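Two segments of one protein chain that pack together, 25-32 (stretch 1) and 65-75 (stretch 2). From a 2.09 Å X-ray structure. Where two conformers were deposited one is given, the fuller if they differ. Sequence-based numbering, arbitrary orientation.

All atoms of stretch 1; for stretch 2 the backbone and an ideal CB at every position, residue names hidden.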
# COMPACT_ATOMS: atom_id res chain seq x y z
N ARG A 25 -11.04 18.09 -12.21
CA ARG A 25 -11.73 17.39 -13.31
C ARG A 25 -11.07 16.02 -13.53
O ARG A 25 -11.75 15.02 -13.61
CB ARG A 25 -11.76 18.24 -14.61
CG ARG A 25 -13.09 18.21 -15.38
CD ARG A 25 -13.07 18.98 -16.76
NE ARG A 25 -12.57 18.15 -17.87
CZ ARG A 25 -11.40 18.33 -18.50
NH1 ARG A 25 -10.59 19.32 -18.18
NH2 ARG A 25 -11.07 17.53 -19.48
N TRP A 26 -9.74 15.99 -13.59
CA TRP A 26 -9.01 14.74 -13.81
C TRP A 26 -9.29 13.75 -12.67
O TRP A 26 -9.42 12.55 -12.92
CB TRP A 26 -7.54 15.05 -13.96
CG TRP A 26 -6.73 13.92 -14.33
CD1 TRP A 26 -6.35 13.58 -15.58
CD2 TRP A 26 -6.21 12.89 -13.45
NE1 TRP A 26 -5.59 12.44 -15.55
CE2 TRP A 26 -5.47 12.00 -14.26
CE3 TRP A 26 -6.25 12.68 -12.07
CZ2 TRP A 26 -4.79 10.90 -13.75
CZ3 TRP A 26 -5.55 11.58 -11.54
CH2 TRP A 26 -4.84 10.70 -12.38
N LEU A 27 -9.38 14.23 -11.43
CA LEU A 27 -9.62 13.36 -10.28
C LEU A 27 -11.06 12.81 -10.35
O LEU A 27 -11.32 11.62 -10.05
CB LEU A 27 -9.38 14.07 -8.97
CG LEU A 27 -7.91 14.41 -8.76
CD1 LEU A 27 -7.78 15.41 -7.63
CD2 LEU A 27 -7.11 13.16 -8.44
N LEU A 28 -12.01 13.66 -10.72
CA LEU A 28 -13.38 13.17 -10.88
C LEU A 28 -13.39 11.97 -11.83
O LEU A 28 -13.98 10.93 -11.54
CB LEU A 28 -14.25 14.28 -11.42
CG LEU A 28 -15.72 13.96 -11.74
CD1 LEU A 28 -16.44 13.44 -10.51
CD2 LEU A 28 -16.46 15.23 -12.26
N GLU A 29 -12.68 12.11 -12.94
CA GLU A 29 -12.72 11.14 -14.01
C GLU A 29 -11.86 9.90 -13.72
O GLU A 29 -12.19 8.83 -14.15
CB GLU A 29 -12.38 11.81 -15.34
CG GLU A 29 -13.41 12.94 -15.70
CD GLU A 29 -12.97 13.88 -16.82
OE1 GLU A 29 -11.87 13.75 -17.39
OE2 GLU A 29 -13.75 14.77 -17.14
N ASN A 30 -10.77 10.05 -12.99
CA ASN A 30 -9.90 8.92 -12.79
C ASN A 30 -9.97 8.21 -11.41
O ASN A 30 -9.40 7.15 -11.27
CB ASN A 30 -8.44 9.33 -13.02
CG ASN A 30 -8.12 9.53 -14.48
OD1 ASN A 30 -7.70 8.62 -15.16
ND2 ASN A 30 -8.39 10.72 -14.99
N TYR A 31 -10.57 8.83 -10.41
CA TYR A 31 -10.65 8.28 -9.07
C TYR A 31 -12.11 8.14 -8.65
O TYR A 31 -12.54 7.05 -8.30
CB TYR A 31 -9.89 9.15 -8.06
CG TYR A 31 -8.38 8.81 -7.94
CD1 TYR A 31 -7.48 9.30 -8.83
CD2 TYR A 31 -7.93 7.99 -6.95
CE1 TYR A 31 -6.11 8.99 -8.74
CE2 TYR A 31 -6.57 7.67 -6.83
CZ TYR A 31 -5.67 8.18 -7.71
OH TYR A 31 -4.34 7.88 -7.61
N VAL A 32 -12.87 9.21 -8.76
CA VAL A 32 -14.26 9.23 -8.29
C VAL A 32 -15.12 8.35 -9.16
O VAL A 32 -15.72 7.40 -8.66
CB VAL A 32 -14.91 10.62 -8.30
CG1 VAL A 32 -16.38 10.50 -7.78
CG2 VAL A 32 -14.16 11.59 -7.42
N UNK A 65 1.92 12.17 -7.97
CA UNK A 65 1.53 11.09 -7.06
C UNK A 65 0.16 10.50 -7.38
O UNK A 65 -0.00 9.29 -7.33
CB UNK A 65 1.54 11.60 -5.62
N UNK A 66 -0.81 11.34 -7.77
CA UNK A 66 -2.10 10.80 -8.15
C UNK A 66 -1.97 9.88 -9.34
O UNK A 66 -2.66 8.87 -9.41
CB UNK A 66 -3.09 11.93 -8.46
N UNK A 67 -1.08 10.18 -10.25
CA UNK A 67 -0.91 9.32 -11.44
C UNK A 67 -0.08 8.05 -11.13
O UNK A 67 -0.33 6.98 -11.71
CB UNK A 67 -0.23 10.11 -12.56
N UNK A 68 0.91 8.19 -10.25
CA UNK A 68 1.74 7.04 -9.86
C UNK A 68 0.90 6.02 -9.07
O UNK A 68 0.98 4.79 -9.31
CB UNK A 68 2.94 7.50 -9.03
N UNK A 69 0.12 6.53 -8.13
CA UNK A 69 -0.75 5.69 -7.28
C UNK A 69 -1.78 4.91 -8.12
O UNK A 69 -2.03 3.72 -7.89
CB UNK A 69 -1.47 6.56 -6.25
N UNK A 70 -2.33 5.56 -9.14
CA UNK A 70 -3.31 4.92 -9.99
C UNK A 70 -2.65 3.89 -10.86
O UNK A 70 -3.14 2.76 -10.98
CB UNK A 70 -4.05 5.95 -10.85
N UNK A 71 -1.51 4.24 -11.41
CA UNK A 71 -0.76 3.31 -12.30
C UNK A 71 -0.24 2.04 -11.61
O UNK A 71 -0.29 0.95 -12.18
CB UNK A 71 0.43 4.05 -12.91
N UNK A 72 0.22 2.21 -10.37
CA UNK A 72 0.94 1.13 -9.65
C UNK A 72 0.10 0.29 -8.68
O UNK A 72 0.52 -0.82 -8.28
CB UNK A 72 2.10 1.75 -8.86
N UNK A 73 -1.07 0.78 -8.33
CA UNK A 73 -2.01 0.04 -7.48
C UNK A 73 -3.35 -0.14 -8.21
O UNK A 73 -3.69 -1.27 -8.61
CB UNK A 73 -2.22 0.77 -6.15
N UNK A 74 -4.06 0.96 -8.46
CA UNK A 74 -5.44 0.85 -8.94
C UNK A 74 -5.52 0.13 -10.28
O UNK A 74 -6.25 -0.81 -10.40
CB UNK A 74 -6.07 2.24 -9.06
N UNK A 75 -4.66 0.50 -11.23
CA UNK A 75 -4.60 -0.18 -12.50
C UNK A 75 -4.04 -1.59 -12.45
O UNK A 75 -4.36 -2.40 -13.34
CB UNK A 75 -3.76 0.66 -13.47

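Both stretches are helical and run nearly parallel, their N-to-C directions 13° apart and their axes 11.4 Å apart at closest approach. Stretch 1 presents Trp26, Leu27, Asn30 and Tyr31 to its neighbour, so the choice at each position of stretch 2 depends mainly on how its CA-to-CB bond meets these four.

Position 65 points sideways, and its ideal CB has nothing of stretch 1 within 5.5 Å; almost any helix-compatible residue would serve. It is Leu65, whose end leads away.

At position 66 CA-to-CB points toward stretch 1, and the ideal CB already lies 4.0 Å from Trp26 CZ3, 4.2 Å from Leu27 CD2 and 4.2 Å from Tyr31 CE1. With three apolar groups this near, a small side chain such as alanine or serine fits best. Ala66 is found, its methyl touching all three. The backbone contributes too: Tyr31 OH donates a hydrogen bond to Ala66 O at 2.7 Å. Ala66 O also accepts a weak helical bond from N of position 70 at 3.3 Å.

Position 67 points sideways, its ideal CB 4.6 Å from Trp26 CH2. A long side chain with an aliphatic stem could pass the indole; glutamine, arginine or lysine would carry a polar end beyond it, and methionine or leucine would also pack. Lys67 places CG 3.8 Å from Trp26 CZ2, while its amine is hydrogen-bonded elsewhere in the structure.

Position 68 points away from stretch 1, which therefore sets no preference; it is Ile68.

Position 69 points toward stretch 1, where the ideal CB comes 3.4 Å from Tyr31 OH. A compact residue such as alanine, valine or threonine would be plausible. The backbone sets Val69 CB 3.5 Å from Tyr31 OH; Val69, with chi1 in t, forms part of the hole that receives the tyrosine.

Position 70 also points toward stretch 1. Its ideal CB is 3.8 Å from Tyr31 OH and 5.1 Å from Trp26 CH2, and Asn30 offers a carbonyl oxygen farther out, so a long, flexible chain with a polar end would suit, with lysine, arginine and glutamine all candidates. Lys70 extends past the indole, CD 4.3 Å from Trp26 CH2, and its CE lies 3.2 Å from Asn30 OD1. Lys70 NZ instead forms a salt bridge within the helix with OE2 of residue 75, at 3.5 Å.

Positions 71, 72 and 73 have no part of stretch 1 within 5.5 Å of their ideal CB atoms, leaving the choice wide. They are His71, Cys72 and Trp73; the indole of Trp73 turns nearer without making contact.

Position 74 points toward stretch 1 but starts beyond 5.5 Å, so a branched or long apolar side chain is needed to reach the phenol ring. Leu74 does so, CD1 lying 3.5 Å from Tyr31 CE2, and with residues 66, 69 and 70 it encloses that ring.

Position 75 points sideways into open space, where a polar residue is acceptable; Glu75 is the salt-bridge partner of Lys70.

Stretch 2 65-75: LAKIVKHCWLE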
# COMPACT_ATOMS: atom_id res chain seq x y z
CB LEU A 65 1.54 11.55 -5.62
CG LEU A 65 2.93 11.55 -5.07
CD1 LEU A 65 2.96 12.34 -3.77
CD2 LEU A 65 3.36 10.10 -4.79
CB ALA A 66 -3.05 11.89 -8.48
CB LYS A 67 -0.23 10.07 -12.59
CG LYS A 67 -1.04 11.20 -13.16
CD LYS A 67 -0.51 11.65 -14.50
CE LYS A 67 -1.47 12.68 -15.18
NZ LYS A 67 -0.87 13.10 -16.45
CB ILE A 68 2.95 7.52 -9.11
CG1 ILE A 68 3.85 8.28 -10.11
CG2 ILE A 68 3.72 6.37 -8.52
CD1 ILE A 68 5.08 8.93 -9.49
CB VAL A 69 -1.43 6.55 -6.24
CG1 VAL A 69 -2.50 5.80 -5.48
CG2 VAL A 69 -0.39 7.03 -5.22
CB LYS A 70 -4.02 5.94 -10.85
CG LYS A 70 -5.03 5.35 -11.85
CD LYS A 70 -5.82 6.47 -12.54
CE LYS A 70 -6.16 6.12 -14.00
NZ LYS A 70 -7.11 4.95 -14.06
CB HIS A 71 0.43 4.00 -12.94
CG HIS A 71 1.08 3.20 -14.00
ND1 HIS A 71 0.47 2.97 -15.22
CD2 HIS A 71 2.26 2.54 -14.03
CE1 HIS A 71 1.27 2.23 -15.97
NE2 HIS A 71 2.36 1.96 -15.28
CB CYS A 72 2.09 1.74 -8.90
SG CYS A 72 3.30 2.48 -10.00
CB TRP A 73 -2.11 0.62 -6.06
CG TRP A 73 -3.44 0.44 -5.45
CD1 TRP A 73 -4.15 -0.73 -5.32
CD2 TRP A 73 -4.27 1.46 -4.97
NE1 TRP A 73 -5.41 -0.45 -4.81
CE2 TRP A 73 -5.47 0.90 -4.56
CE3 TRP A 73 -4.08 2.83 -4.78
CZ2 TRP A 73 -6.49 1.66 -3.96
CZ3 TRP A 73 -5.15 3.60 -4.25
CH2 TRP A 73 -6.32 2.99 -3.86
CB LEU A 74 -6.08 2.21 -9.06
CG LEU A 74 -6.48 2.89 -7.76
CD1 LEU A 74 -6.78 4.35 -8.03
CD2 LEU A 74 -7.69 2.25 -7.16
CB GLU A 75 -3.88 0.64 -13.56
CG GLU A 75 -4.73 1.80 -14.08
CD GLU A 75 -3.97 2.59 -15.16
OE1 GLU A 75 -3.27 2.00 -16.00
OE2 GLU A 75 -4.03 3.80 -15.13
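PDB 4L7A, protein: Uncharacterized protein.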